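Local atomic coordinates of hookworm platelet inhibitor 1 (Ancylostoma caninum, PDB entry 4TPV), a protein that inhibits platelet aggregation and the adhesion of resting platelets to fibrinogen and collagen, possibly by binding the platelet integrins GPIIb/IIIa and alpha-2/beta-1. Residues 36-41 / 158-163; 67-72 / 109-114; 116-121 / 137-142. All blocks are in the same frame, centred on the assembly; numbering follows the deposited sequence.

Interaction 1: 36-41 / 158-163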
ATOM      1  N   THR A  36     -11.375  -9.577   7.399  1.00 13.51           N
ATOM      2  CA  THR A  36     -10.860  -9.965   6.097  1.00 12.35           C
ATOM      3  C   THR A  36     -10.020 -11.236   6.240  1.00 11.97           C
ATOM      4  O   THR A  36      -9.092 -11.267   7.051  1.00 13.15           O
ATOM      5  CB  THR A  36      -9.995  -8.848   5.469  1.00 10.30           C
ATOM      6  OG1 THR A  36      -8.798  -8.664   6.245  1.00 11.05           O
ATOM      7  CG2 THR A  36     -10.764  -7.514   5.439  1.00 11.60           C
ATOM      8  N   SER A  37     -10.330 -12.254   5.435  1.00 10.32           N
ATOM      9  CA  SER A  37      -9.786 -13.597   5.639  1.00 10.02           C
ATOM     10  C   SER A  37      -8.398 -13.896   5.054  1.00 11.38           C
ATOM     11  O   SER A  37      -7.829 -14.935   5.378  1.00 13.18           O
ATOM     12  CB  SER A  37     -10.768 -14.623   5.084  1.00 12.53           C
ATOM     13  OG  SER A  37     -11.020 -14.377   3.708  1.00 15.02           O
ATOM     14  N   LYS A  38      -7.866 -13.026   4.193  1.00 10.48           N
ATOM     15  CA  LYS A  38      -6.533 -13.267   3.625  1.00  9.32           C
ATOM     16  C   LYS A  38      -5.820 -11.966   3.251  1.00 11.68           C
ATOM     17  O   LYS A  38      -5.312 -11.786   2.136  1.00 10.97           O
ATOM     18  CB  LYS A  38      -6.634 -14.220   2.431  1.00  9.56           C
ATOM     19  CG  LYS A  38      -7.644 -13.871   1.361  1.00  9.92           C
ATOM     20  CD  LYS A  38      -7.526 -14.865   0.204  1.00 13.11           C
ATOM     21  CE  LYS A  38      -8.680 -14.711  -0.773  1.00 19.06           C
ATOM     22  NZ  LYS A  38      -8.561 -15.700  -1.898  1.00 19.51           N
ATOM     23  N   MET A  39      -5.752 -11.065   4.225  1.00  9.70           N
ATOM     24  CA  MET A  39      -5.041  -9.807   4.028  1.00  8.65           C
ATOM     25  C   MET A  39      -3.555 -10.075   4.155  1.00 10.73           C
ATOM     26  O   MET A  39      -3.091 -10.499   5.202  1.00 13.45           O
ATOM     27  CB  MET A  39      -5.481  -8.756   5.047  1.00  9.98           C
ATOM     28  CG  MET A  39      -4.831  -7.400   4.822  1.00  8.14           C
ATOM     29  SD  MET A  39      -5.633  -6.421   3.545  1.00  8.75           S
ATOM     30  CE  MET A  39      -7.204  -5.974   4.298  1.00 10.86           C
ATOM     31  N   ARG A  40      -2.807  -9.829   3.085  1.00  8.29           N
ATOM     32  CA  ARG A  40      -1.354 -10.067   3.116  1.00  8.16           C
ATOM     33  C   ARG A  40      -0.554  -8.970   3.816  1.00  9.01           C
ATOM     34  O   ARG A  40      -0.864  -7.781   3.744  1.00 11.89           O
ATOM     35  CB  ARG A  40      -0.824 -10.249   1.687  1.00  9.74           C
ATOM     36  CG  ARG A  40      -1.384 -11.533   1.021  1.00 10.86           C
ATOM     37  CD  ARG A  40      -0.577 -12.011  -0.175  1.00 11.37           C
ATOM     38  NE  ARG A  40       0.726 -12.544   0.245  1.00 12.35           N
ATOM     39  CZ  ARG A  40       1.437 -13.413  -0.463  1.00 16.50           C
ATOM     40  NH1 ARG A  40       0.976 -13.863  -1.615  1.00 17.33           N
ATOM     41  NH2 ARG A  40       2.611 -13.831  -0.006  1.00 18.95           N
ATOM     42  N   THR A  41       0.524  -9.397   4.462  1.00  8.11           N
ATOM     43  CA  THR A  41       1.538  -8.477   4.947  1.00  9.95           C
ATOM     44  C   THR A  41       2.241  -7.892   3.744  1.00 10.28           C
ATOM     45  O   THR A  41       2.630  -8.635   2.836  1.00 10.20           O
ATOM     46  CB  THR A  41       2.563  -9.177   5.828  1.00  9.86           C
ATOM     47  OG1 THR A  41       1.893  -9.858   6.889  1.00 12.37           O
ATOM     48  CG2 THR A  41       3.543  -8.167   6.432  1.00 11.71           C
ATOM     49  N   CYS A 158      -5.242 -17.752   4.221  1.00 14.87           N
ATOM     50  CA  CYS A 158      -3.847 -17.567   3.801  1.00 14.33           C
ATOM     51  C   CYS A 158      -3.379 -18.628   2.787  1.00 15.80           C
ATOM     52  O   CYS A 158      -2.595 -18.342   1.880  1.00 14.65           O
ATOM     53  CB  CYS A 158      -2.911 -17.582   5.016  1.00 15.80           C
ATOM     54  SG  CYS A 158      -3.068 -16.120   6.070  1.00 17.81           S
ATOM     55  N   SER A 159      -3.871 -19.849   2.927  1.00 13.99           N
ATOM     56  CA  SER A 159      -3.414 -20.932   2.054  1.00 13.67           C
ATOM     57  C   SER A 159      -3.882 -20.770   0.599  1.00 14.31           C
ATOM     58  O   SER A 159      -3.389 -21.454  -0.290  1.00 17.88           O
ATOM     59  CB  SER A 159      -3.865 -22.288   2.602  1.00 20.89           C
ATOM     60  OG  SER A 159      -5.273 -22.411   2.590  1.00 27.60           O
ATOM     61  N   ASP A 160      -4.836 -19.877   0.365  1.00 13.70           N
ATOM     62  CA  ASP A 160      -5.246 -19.536  -0.997  1.00 13.69           C
ATOM     63  C   ASP A 160      -4.077 -19.035  -1.829  1.00 13.37           C
ATOM     64  O   ASP A 160      -4.099 -19.135  -3.053  1.00 16.91           O
ATOM     65  CB  ASP A 160      -6.336 -18.462  -0.991  1.00 14.59           C
ATOM     66  CG  ASP A 160      -7.699 -19.004  -0.641  1.00 18.28           C
ATOM     67  OD1 ASP A 160      -7.815 -20.196  -0.255  1.00 19.14           O
ATOM     68  OD2 ASP A 160      -8.658 -18.216  -0.735  1.00 19.79           O
ATOM     69  N   TYR A 161      -3.080 -18.459  -1.162  1.00 13.63           N
ATOM     70  CA  TYR A 161      -1.903 -17.915  -1.838  1.00 12.89           C
ATOM     71  C   TYR A 161      -0.854 -18.977  -2.147  1.00 16.37           C
ATOM     72  O   TYR A 161       0.151 -18.699  -2.808  1.00 18.45           O
ATOM     73  CB  TYR A 161      -1.294 -16.802  -0.991  1.00 14.28           C
ATOM     74  CG  TYR A 161      -2.235 -15.635  -0.823  1.00 11.79           C
ATOM     75  CD1 TYR A 161      -2.680 -14.918  -1.925  1.00 10.24           C
ATOM     76  CD2 TYR A 161      -2.709 -15.264   0.435  1.00  9.80           C
ATOM     77  CE1 TYR A 161      -3.545 -13.851  -1.780  1.00 10.70           C
ATOM     78  CE2 TYR A 161      -3.569 -14.188   0.592  1.00 10.73           C
ATOM     79  CZ  TYR A 161      -3.996 -13.490  -0.515  1.00  9.03           C
ATOM     80  OH  TYR A 161      -4.863 -12.425  -0.375  1.00 12.07           O
ATOM     81  N   GLY A 162      -1.089 -20.192  -1.667  1.00 15.62           N
ATOM     82  CA  GLY A 162      -0.236 -21.316  -1.993  1.00 18.92           C
ATOM     83  C   GLY A 162       1.093 -21.308  -1.271  1.00 16.71           C
ATOM     84  O   GLY A 162       1.185 -20.859  -0.133  1.00 18.35           O
ATOM     85  N   ALA A 163       2.128 -21.779  -1.962  1.00 17.59           N
ATOM     86  CA  ALA A 163       3.366 -22.221  -1.331  1.00 19.81           C
ATOM     87  C   ALA A 163       3.948 -21.252  -0.298  1.00 15.81           C
ATOM     88  O   ALA A 163       4.199 -20.080  -0.575  1.00 19.08           O
ATOM     89  CB  ALA A 163       4.418 -22.527  -2.417  1.00 25.22           C
TER

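Interaction 2: 67-72 / 109-114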
ATOM      1  N   GLU A  67      -2.590   0.227 -10.014  1.00  8.07           N
ATOM      2  CA  GLU A  67      -1.773  -0.080  -8.835  1.00  8.45           C
ATOM      3  C   GLU A  67      -0.888   1.101  -8.372  1.00  8.67           C
ATOM      4  O   GLU A  67       0.082   0.924  -7.637  1.00 10.13           O
ATOM      5  CB  GLU A  67      -0.904  -1.323  -9.100  1.00  9.32           C
ATOM      6  CG  GLU A  67      -1.380  -2.612  -8.380  1.00  8.28           C
ATOM      7  CD  GLU A  67      -2.679  -3.206  -8.923  1.00 11.29           C
ATOM      8  OE1 GLU A  67      -3.009  -2.981 -10.101  1.00 12.23           O
ATOM      9  OE2 GLU A  67      -3.367  -3.932  -8.175  1.00 10.73           O
ATOM     10  N   GLU A  68      -1.271   2.313  -8.741  1.00  9.13           N
ATOM     11  CA  GLU A  68      -0.552   3.494  -8.295  1.00  8.82           C
ATOM     12  C   GLU A  68      -1.406   4.401  -7.399  1.00  8.51           C
ATOM     13  O   GLU A  68      -2.581   4.658  -7.677  1.00  9.55           O
ATOM     14  CB  GLU A  68      -0.059   4.284  -9.491  1.00  8.62           C
ATOM     15  CG  GLU A  68       0.749   5.499  -9.108  1.00 10.52           C
ATOM     16  CD  GLU A  68       1.374   6.139 -10.314  1.00 18.13           C
ATOM     17  OE1 GLU A  68       0.656   6.838 -11.040  1.00 18.46           O
ATOM     18  OE2 GLU A  68       2.580   5.906 -10.554  1.00 21.83           O
ATOM     19  N   ASN A  69      -0.794   4.874  -6.314  1.00  7.69           N
ATOM     20  CA  ASN A  69      -1.371   5.938  -5.482  1.00  8.18           C
ATOM     21  C   ASN A  69      -0.558   7.219  -5.639  1.00  8.75           C
ATOM     22  O   ASN A  69       0.674   7.160  -5.720  1.00  7.58           O
ATOM     23  CB  ASN A  69      -1.393   5.532  -4.001  1.00  8.26           C
ATOM     24  CG  ASN A  69      -2.530   4.594  -3.651  1.00  7.34           C
ATOM     25  OD1 ASN A  69      -3.315   4.194  -4.501  1.00  8.82           O
ATOM     26  ND2 ASN A  69      -2.611   4.235  -2.372  1.00  7.85           N
ATOM     27  N   VAL A  70      -1.226   8.372  -5.681  1.00  8.93           N
ATOM     28  CA  VAL A  70      -0.543   9.655  -5.748  1.00 11.32           C
ATOM     29  C   VAL A  70      -1.084  10.596  -4.698  1.00 13.44           C
ATOM     30  O   VAL A  70      -2.289  10.596  -4.417  1.00 13.04           O
ATOM     31  CB  VAL A  70      -0.693  10.299  -7.147  1.00 10.93           C
ATOM     32  CG1 VAL A  70       0.113  11.608  -7.253  1.00 17.25           C
ATOM     33  CG2 VAL A  70      -0.260   9.313  -8.213  1.00 12.23           C
ATOM     34  N   ASP A  71      -0.182  11.370  -4.097  1.00  8.48           N
ATOM     35  CA  ASP A  71      -0.582  12.469  -3.230  1.00  8.92           C
ATOM     36  C   ASP A  71       0.233  13.698  -3.561  1.00 11.63           C
ATOM     37  O   ASP A  71       1.405  13.580  -3.906  1.00 12.16           O
ATOM     38  CB  ASP A  71      -0.400  12.087  -1.770  1.00  8.85           C
ATOM     39  CG  ASP A  71      -1.057  13.073  -0.815  1.00 15.65           C
ATOM     40  OD1 ASP A  71      -2.038  13.755  -1.199  1.00 16.29           O
ATOM     41  OD2 ASP A  71      -0.572  13.154   0.333  1.00 17.49           O
ATOM     42  N   VAL A  72      -0.388  14.872  -3.473  1.00  9.27           N
ATOM     43  CA  VAL A  72       0.251  16.119  -3.847  1.00 10.68           C
ATOM     44  C   VAL A  72       0.007  17.153  -2.749  1.00 11.09           C
ATOM     45  O   VAL A  72      -1.142  17.404  -2.381  1.00 14.80           O
ATOM     46  CB  VAL A  72      -0.291  16.672  -5.194  1.00 11.39           C
ATOM     47  CG1 VAL A  72       0.367  18.010  -5.536  1.00 16.66           C
ATOM     48  CG2 VAL A  72      -0.094  15.663  -6.316  1.00 12.52           C
ATOM     49  N   ILE A 109      -7.293   4.207  -0.949  1.00  7.96           N
ATOM     50  CA  ILE A 109      -7.520   3.274   0.139  1.00  6.97           C
ATOM     51  C   ILE A 109      -7.605   1.839  -0.405  1.00  8.07           C
ATOM     52  O   ILE A 109      -7.073   0.927   0.193  1.00  6.95           O
ATOM     53  CB  ILE A 109      -8.784   3.632   0.967  1.00 11.15           C
ATOM     54  CG1 ILE A 109      -8.955   2.652   2.134  1.00 12.28           C
ATOM     55  CG2 ILE A 109     -10.031   3.643   0.106  1.00 12.46           C
ATOM     56  CD1 ILE A 109      -7.872   2.770   3.217  1.00 13.18           C
ATOM     57  N   ALA A 110      -8.247   1.655  -1.556  1.00 10.08           N
ATOM     58  CA  ALA A 110      -8.349   0.311  -2.139  1.00  7.28           C
ATOM     59  C   ALA A 110      -6.968  -0.300  -2.428  1.00  7.15           C
ATOM     60  O   ALA A 110      -6.764  -1.512  -2.217  1.00  9.59           O
ATOM     61  CB  ALA A 110      -9.204   0.358  -3.410  1.00  9.70           C
ATOM     62  N   ASN A 111      -6.023   0.504  -2.908  1.00  7.71           N
ATOM     63  CA  ASN A 111      -4.689  -0.021  -3.161  1.00  8.51           C
ATOM     64  C   ASN A 111      -4.035  -0.443  -1.850  1.00  7.37           C
ATOM     65  O   ASN A 111      -3.343  -1.462  -1.789  1.00  8.38           O
ATOM     66  CB  ASN A 111      -3.802   1.012  -3.870  1.00  8.63           C
ATOM     67  CG  ASN A 111      -3.711   0.782  -5.376  1.00  8.12           C
ATOM     68  OD1 ASN A 111      -3.586  -0.357  -5.853  1.00  8.69           O
ATOM     69  ND2 ASN A 111      -3.739   1.882  -6.135  1.00  9.61           N
ATOM     70  N   MET A 112      -4.259   0.347  -0.796  1.00  8.18           N
ATOM     71  CA  MET A 112      -3.615   0.078   0.486  1.00  6.77           C
ATOM     72  C   MET A 112      -4.161  -1.158   1.185  1.00  6.79           C
ATOM     73  O   MET A 112      -3.414  -1.835   1.887  1.00  8.71           O
ATOM     74  CB  MET A 112      -3.728   1.286   1.431  1.00  7.32           C
ATOM     75  CG  MET A 112      -2.937   2.495   0.977  1.00  9.27           C
ATOM     76  SD  MET A 112      -2.556   3.643   2.322  1.00 10.30           S
ATOM     77  CE  MET A 112      -4.190   4.043   2.925  1.00 11.70           C
ATOM     78  N   VAL A 113      -5.441  -1.476   0.988  1.00  7.06           N
ATOM     79  CA  VAL A 113      -6.040  -2.624   1.691  1.00  9.32           C
ATOM     80  C   VAL A 113      -6.485  -3.773   0.772  1.00  8.53           C
ATOM     81  O   VAL A 113      -7.126  -4.731   1.233  1.00  9.61           O
ATOM     82  CB  VAL A 113      -7.223  -2.167   2.579  1.00  9.08           C
ATOM     83  CG1 VAL A 113      -6.732  -1.135   3.605  1.00  9.67           C
ATOM     84  CG2 VAL A 113      -8.407  -1.638   1.729  1.00  8.24           C
ATOM     85  N   TRP A 114      -6.099  -3.726  -0.500  1.00  7.64           N
ATOM     86  CA  TRP A 114      -6.377  -4.854  -1.399  1.00  8.67           C
ATOM     87  C   TRP A 114      -5.744  -6.122  -0.811  1.00  7.52           C
ATOM     88  O   TRP A 114      -4.544  -6.121  -0.514  1.00  7.93           O
ATOM     89  CB  TRP A 114      -5.834  -4.574  -2.812  1.00  7.40           C
ATOM     90  CG  TRP A 114      -6.655  -5.280  -3.841  1.00  7.62           C
ATOM     91  CD1 TRP A 114      -6.539  -6.587  -4.233  1.00 10.51           C
ATOM     92  CD2 TRP A 114      -7.769  -4.741  -4.567  1.00  7.74           C
ATOM     93  NE1 TRP A 114      -7.497  -6.890  -5.180  1.00 11.49           N
ATOM     94  CE2 TRP A 114      -8.264  -5.774  -5.403  1.00  9.87           C
ATOM     95  CE3 TRP A 114      -8.379  -3.480  -4.614  1.00  7.86           C
ATOM     96  CZ2 TRP A 114      -9.355  -5.592  -6.263  1.00 10.25           C
ATOM     97  CZ3 TRP A 114      -9.473  -3.294  -5.475  1.00  7.99           C
ATOM     98  CH2 TRP A 114      -9.948  -4.360  -6.282  1.00  8.20           C
TER

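Interaction 3: 116-121 / 137-142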
ATOM      1  N   SER A 116      -4.772  -9.068  -1.663  1.00  8.90           N
ATOM      2  CA  SER A 116      -3.704  -9.829  -2.297  1.00 10.14           C
ATOM      3  C   SER A 116      -2.455  -8.979  -2.523  1.00  7.89           C
ATOM      4  O   SER A 116      -1.412  -9.505  -2.940  1.00  9.58           O
ATOM      5  CB  SER A 116      -4.173 -10.435  -3.626  1.00 10.61           C
ATOM      6  OG  SER A 116      -4.644  -9.424  -4.499  1.00 12.73           O
ATOM      7  N   HIS A 117      -2.542  -7.684  -2.256  1.00  8.48           N
ATOM      8  CA  HIS A 117      -1.331  -6.854  -2.350  1.00  8.81           C
ATOM      9  C   HIS A 117      -0.318  -7.231  -1.271  1.00 13.36           C
ATOM     10  O   HIS A 117      -0.650  -7.225  -0.089  1.00 13.47           O
ATOM     11  CB  HIS A 117      -1.658  -5.360  -2.241  1.00  7.29           C
ATOM     12  CG  HIS A 117      -2.151  -4.754  -3.514  1.00  9.60           C
ATOM     13  ND1 HIS A 117      -2.691  -3.485  -3.571  1.00  7.72           N
ATOM     14  CD2 HIS A 117      -2.206  -5.245  -4.774  1.00 10.39           C
ATOM     15  CE1 HIS A 117      -3.062  -3.225  -4.813  1.00  8.97           C
ATOM     16  NE2 HIS A 117      -2.770  -4.270  -5.565  1.00  8.40           N
ATOM     17  N   ASP A 118       0.926  -7.522  -1.663  1.00  9.39           N
ATOM     18  CA  ASP A 118       1.926  -7.902  -0.659  1.00  8.21           C
ATOM     19  C   ASP A 118       3.253  -7.167  -0.841  1.00  8.90           C
ATOM     20  O   ASP A 118       4.235  -7.484  -0.178  1.00  9.89           O
ATOM     21  CB  ASP A 118       2.163  -9.419  -0.679  1.00 10.93           C
ATOM     22  CG  ASP A 118       2.707  -9.931  -2.002  1.00 15.61           C
ATOM     23  OD1 ASP A 118       3.060  -9.144  -2.895  1.00 16.25           O
ATOM     24  OD2 ASP A 118       2.791 -11.170  -2.148  1.00 24.53           O
ATOM     25  N   LYS A 119       3.264  -6.187  -1.735  1.00  9.80           N
ATOM     26  CA  LYS A 119       4.480  -5.420  -2.011  1.00  9.77           C
ATOM     27  C   LYS A 119       4.130  -3.956  -2.268  1.00 10.64           C
ATOM     28  O   LYS A 119       3.100  -3.647  -2.868  1.00 11.11           O
ATOM     29  CB  LYS A 119       5.235  -5.986  -3.226  1.00 14.13           C
ATOM     30  CG  LYS A 119       5.788  -7.381  -3.066  1.00 16.90           C
ATOM     31  CD  LYS A 119       6.354  -7.862  -4.405  1.00 21.72           C
ATOM     32  CE  LYS A 119       7.079  -9.193  -4.254  1.00 33.35           C
ATOM     33  NZ  LYS A 119       6.170 -10.284  -3.793  1.00 35.84           N
ATOM     34  N   LEU A 120       4.967  -3.046  -1.775  1.00  8.90           N
ATOM     35  CA  LEU A 120       4.875  -1.649  -2.184  1.00  7.91           C
ATOM     36  C   LEU A 120       6.266  -1.057  -2.365  1.00 14.11           C
ATOM     37  O   LEU A 120       7.250  -1.542  -1.793  1.00  9.59           O
ATOM     38  CB  LEU A 120       4.088  -0.800  -1.163  1.00  9.58           C
ATOM     39  CG  LEU A 120       4.907  -0.307   0.042  1.00 10.65           C
ATOM     40  CD1 LEU A 120       4.131   0.768   0.804  1.00 12.51           C
ATOM     41  CD2 LEU A 120       5.263  -1.461   0.963  1.00 11.44           C
ATOM     42  N   GLY A 121       6.330  -0.002  -3.163  1.00 11.26           N
ATOM     43  CA  GLY A 121       7.536   0.802  -3.280  1.00  8.31           C
ATOM     44  C   GLY A 121       7.087   2.219  -3.524  1.00  7.87           C
ATOM     45  O   GLY A 121       6.099   2.430  -4.221  1.00  9.17           O
ATOM     46  N   TYR A 137       2.073  -0.592  -6.030  1.00  7.37           N
ATOM     47  CA  TYR A 137       1.754  -1.818  -5.318  1.00 11.29           C
ATOM     48  C   TYR A 137       1.804  -3.038  -6.225  1.00  8.65           C
ATOM     49  O   TYR A 137       1.754  -2.933  -7.466  1.00  9.46           O
ATOM     50  CB  TYR A 137       0.366  -1.690  -4.673  1.00  9.35           C
ATOM     51  CG  TYR A 137       0.262  -0.485  -3.762  1.00  8.25           C
ATOM     52  CD1 TYR A 137       0.685  -0.546  -2.444  1.00 11.34           C
ATOM     53  CD2 TYR A 137      -0.205   0.740  -4.245  1.00  7.03           C
ATOM     54  CE1 TYR A 137       0.615   0.588  -1.601  1.00 13.04           C
ATOM     55  CE2 TYR A 137      -0.278   1.864  -3.417  1.00  9.35           C
ATOM     56  CZ  TYR A 137       0.119   1.776  -2.091  1.00  8.85           C
ATOM     57  OH  TYR A 137       0.033   2.890  -1.278  1.00  9.30           O
ATOM     58  N   GLY A 138       1.900  -4.210  -5.603  1.00  8.17           N
ATOM     59  CA  GLY A 138       1.874  -5.463  -6.345  1.00  9.98           C
ATOM     60  C   GLY A 138       1.427  -6.630  -5.482  1.00 11.12           C
ATOM     61  O   GLY A 138       1.409  -6.531  -4.258  1.00 11.06           O
ATOM     62  N   PRO A 139       1.017  -7.738  -6.120  1.00 10.64           N
ATOM     63  CA  PRO A 139       0.920  -7.851  -7.579  1.00  9.17           C
ATOM     64  C   PRO A 139      -0.303  -7.146  -8.137  1.00 11.71           C
ATOM     65  O   PRO A 139      -1.176  -6.691  -7.396  1.00 14.24           O
ATOM     66  CB  PRO A 139       0.821  -9.370  -7.819  1.00 14.23           C
ATOM     67  CG  PRO A 139       0.657 -10.009  -6.464  1.00 23.15           C
ATOM     68  CD  PRO A 139       0.504  -8.932  -5.434  1.00 15.53           C
ATOM     69  N   GLU A 140      -0.372  -7.044  -9.456  1.00 13.20           N
ATOM     70  CA  GLU A 140      -1.512  -6.382 -10.077  1.00 11.25           C
ATOM     71  C   GLU A 140      -2.809  -7.173  -9.911  1.00 15.11           C
ATOM     72  O   GLU A 140      -2.881  -8.362 -10.227  1.00 18.46           O
ATOM     73  CB  GLU A 140      -1.232  -6.134 -11.559  1.00 19.39           C
ATOM     74  CG  GLU A 140      -0.137  -5.112 -11.814  1.00 27.61           C
ATOM     75  CD  GLU A 140       0.206  -4.989 -13.291  1.00 42.62           C
ATOM     76  OE1 GLU A 140      -0.337  -5.777 -14.100  1.00 48.72           O
ATOM     77  OE2 GLU A 140       1.020  -4.109 -13.640  1.00 48.54           O
ATOM     78  N   ALA A 141      -3.839  -6.489  -9.423  1.00 10.37           N
ATOM     79  CA  ALA A 141      -5.103  -7.128  -9.091  1.00 11.99           C
ATOM     80  C   ALA A 141      -6.276  -6.147  -9.074  1.00 13.10           C
ATOM     81  O   ALA A 141      -7.404  -6.538  -9.345  1.00 13.97           O
ATOM     82  CB  ALA A 141      -4.992  -7.816  -7.733  1.00 13.06           C
ATOM     83  N   LYS A 142      -6.024  -4.885  -8.733  1.00  9.41           N
ATOM     84  CA  LYS A 142      -7.094  -3.907  -8.531  1.00 11.34           C
ATOM     85  C   LYS A 142      -7.805  -3.546  -9.846  1.00 11.06           C
ATOM     86  O   LYS A 142      -7.182  -3.431 -10.896  1.00 12.21           O
ATOM     87  CB  LYS A 142      -6.534  -2.649  -7.865  1.00  7.71           C
ATOM     88  CG  LYS A 142      -7.501  -1.453  -7.725  1.00  7.75           C
ATOM     89  CD  LYS A 142      -6.869  -0.441  -6.750  1.00  8.40           C
ATOM     90  CE  LYS A 142      -7.443   0.985  -6.864  1.00 10.68           C
ATOM     91  NZ  LYS A 142      -7.024   1.683  -8.127  1.00 10.26           N
TER

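Interaction 1: 36-41 / 158-163
A short 3-10 turn, 158-161, in the disulfide-linked C-terminal part of the chain packs against the irregular loop 36-41 that follows helix 13-34 of the CAP domain. Y161 and K38 carry the contact, with R40 over one face of the Y161 ring. Y161 OH donates to K38 O at 2.6 Å. The donor lies in the carbonyl plane of K38, and K38 O in turn lies at the edge of the Y161 ring. The R40 chain bends at chi3 (70°), which sets R40 CD 3.6 Å from the centroid of the Y161 ring, almost on the ring normal. The guanidinium continues over the same face in a cation-pi contact, tilted 39° from the ring plane, and R40 NH1 also has a long, weak ion pair with D118 OD2. K38 passes along the other side. Its CG takes the crowded position between N and C (chi1 51°), and the chain then runs out fully extended, with K38 CB 3.6 Å from Y161 CE2. At the tip, K38 NZ forms a salt bridge with D160 OD2 at 2.8 Å, using the anti lone pair of an oxygen that also binds R157. C158 ties the turn to C176. D160 OD2 is thus shared by two close like charges, whose repulsion it would be expected to offset, and they should stabilise D160 in its ionised form.

Interaction 2: 67-72 / 109-114
E67 OE2 is the most firmly held polar atom, gripped by three N-H groups: the imidazole NE2 of H117 and the main-chain nitrogens of A141 and K142. The bond from CA to CB of E67 leads away from helix 107-113, so the residue meets that helix through its backbone, with CA 3.5 Å from N111 OD1. The contact itself is carried by two asparagines, N69 on the strand and N111 on the helix, which point toward each other's segment and slide past one another in opposite directions. N111 ND2 donates to N69 OD1 at 2.9 Å, and the bond is fairly straight, with 154° at the hydrogen. The acceptor lies close to the amide plane of N111. The donor, however, stands 40° above the carbonyl plane of N69, not on a lone pair, and the two amide planes are steeply inclined to each other. A second acceptor, E66 O, also takes N111 ND2, whereas E68 O, 3.4 Å from the same nitrogen, is too poorly aligned to bond. N69 ND2 is directed to N108 O, so each buried amide nitrogen is used and both amide orientations are fixed. The apolar flank is M112, whose CG lies 3.8 Å from N69 ND2. Strand 68-72 and helix segment 109-113 approach to 8.5 Å between axes, their directions 129° apart. Within the alpha-beta-alpha sandwich of the CAP fold, N69 and N111 both touch Y137 of the adjacent strand 130-138, and M112 reaches W88 of helix 80-89 and H23 of helix 13-34. N69 faces helices 107-113 and 80-89, while E68 points away from helix 107-113 and bonds S55 of helix 46-56.

Interaction 3: 116-121 / 137-142
Strands 119-127 and 130-138 pair in antiparallel fashion, and at the open end of this beta hairpin the register is broken by a classic beta bulge in which D118 and K119 both face G138. The single carbonyl oxygen G138 O accepts two backbone bonds. D118 N reaches G138 O at 2.8 Å, in the carbonyl plane, while K119 N lies 3.2 Å from the same G138 O and 33° out of that plane. The return bond runs from G138 N to K119 O at 3.0 Å. L120 and Y137 form the next, non-hydrogen-bonded pair, and their side chains lie on the same sheet face, with L120 CB 3.6 Å from Y137 CD1. Both are buried there: L120 touches T20 and H23 of helix 13-34, and Y137 OH bonds H23 NE2. K119 leaves from the other face and makes a weak salt bridge back to D118 OD1. H117, the residue just before the bulge, lies against Y137 and P139. Y137 CB sits over one face of the H117 imidazole, 3.9 Å from the ring centroid, in a CH-pi contact. The two rings are nearly parallel, at 9°, but slid so far apart that they hardly overlap. At the imidazole edge, H117 CD2 lies 3.2 Å from P139 O. Because H117 ND1 bonds N111 O and H117 NE2 bonds E67 OE2, both nitrogens face acceptors, which is consistent with a doubly protonated, positively charged H117. The peptide before P139 is cis, and past it the chain leaves the strand; A141 CB lies 3.6 Å from S116 OG, and P139 CD 3.2 Å from S116 O.

How the interactions relate
From the N terminus, loop 36-41 comes first, and its partner 158-163 comes last, so interaction 1 closes a long loop that contains both other contacts. Inside it they follow in series without crossing: interaction 2 closes the excursion from edge strand 68-73 to helix 107-113, and interaction 3, just downstream, closes the hairpin 119-127/130-138. H117 connects these two. The outer contact meets the inner ones as M39 SD packs on V113 O and Y161 OH on S116 CA. Interaction 1 joins the C-terminal disulfide-linked region to the loop after helix 13-34, while interactions 2 and 3 join helix 107-113 and the hairpin to the four-stranded sheet.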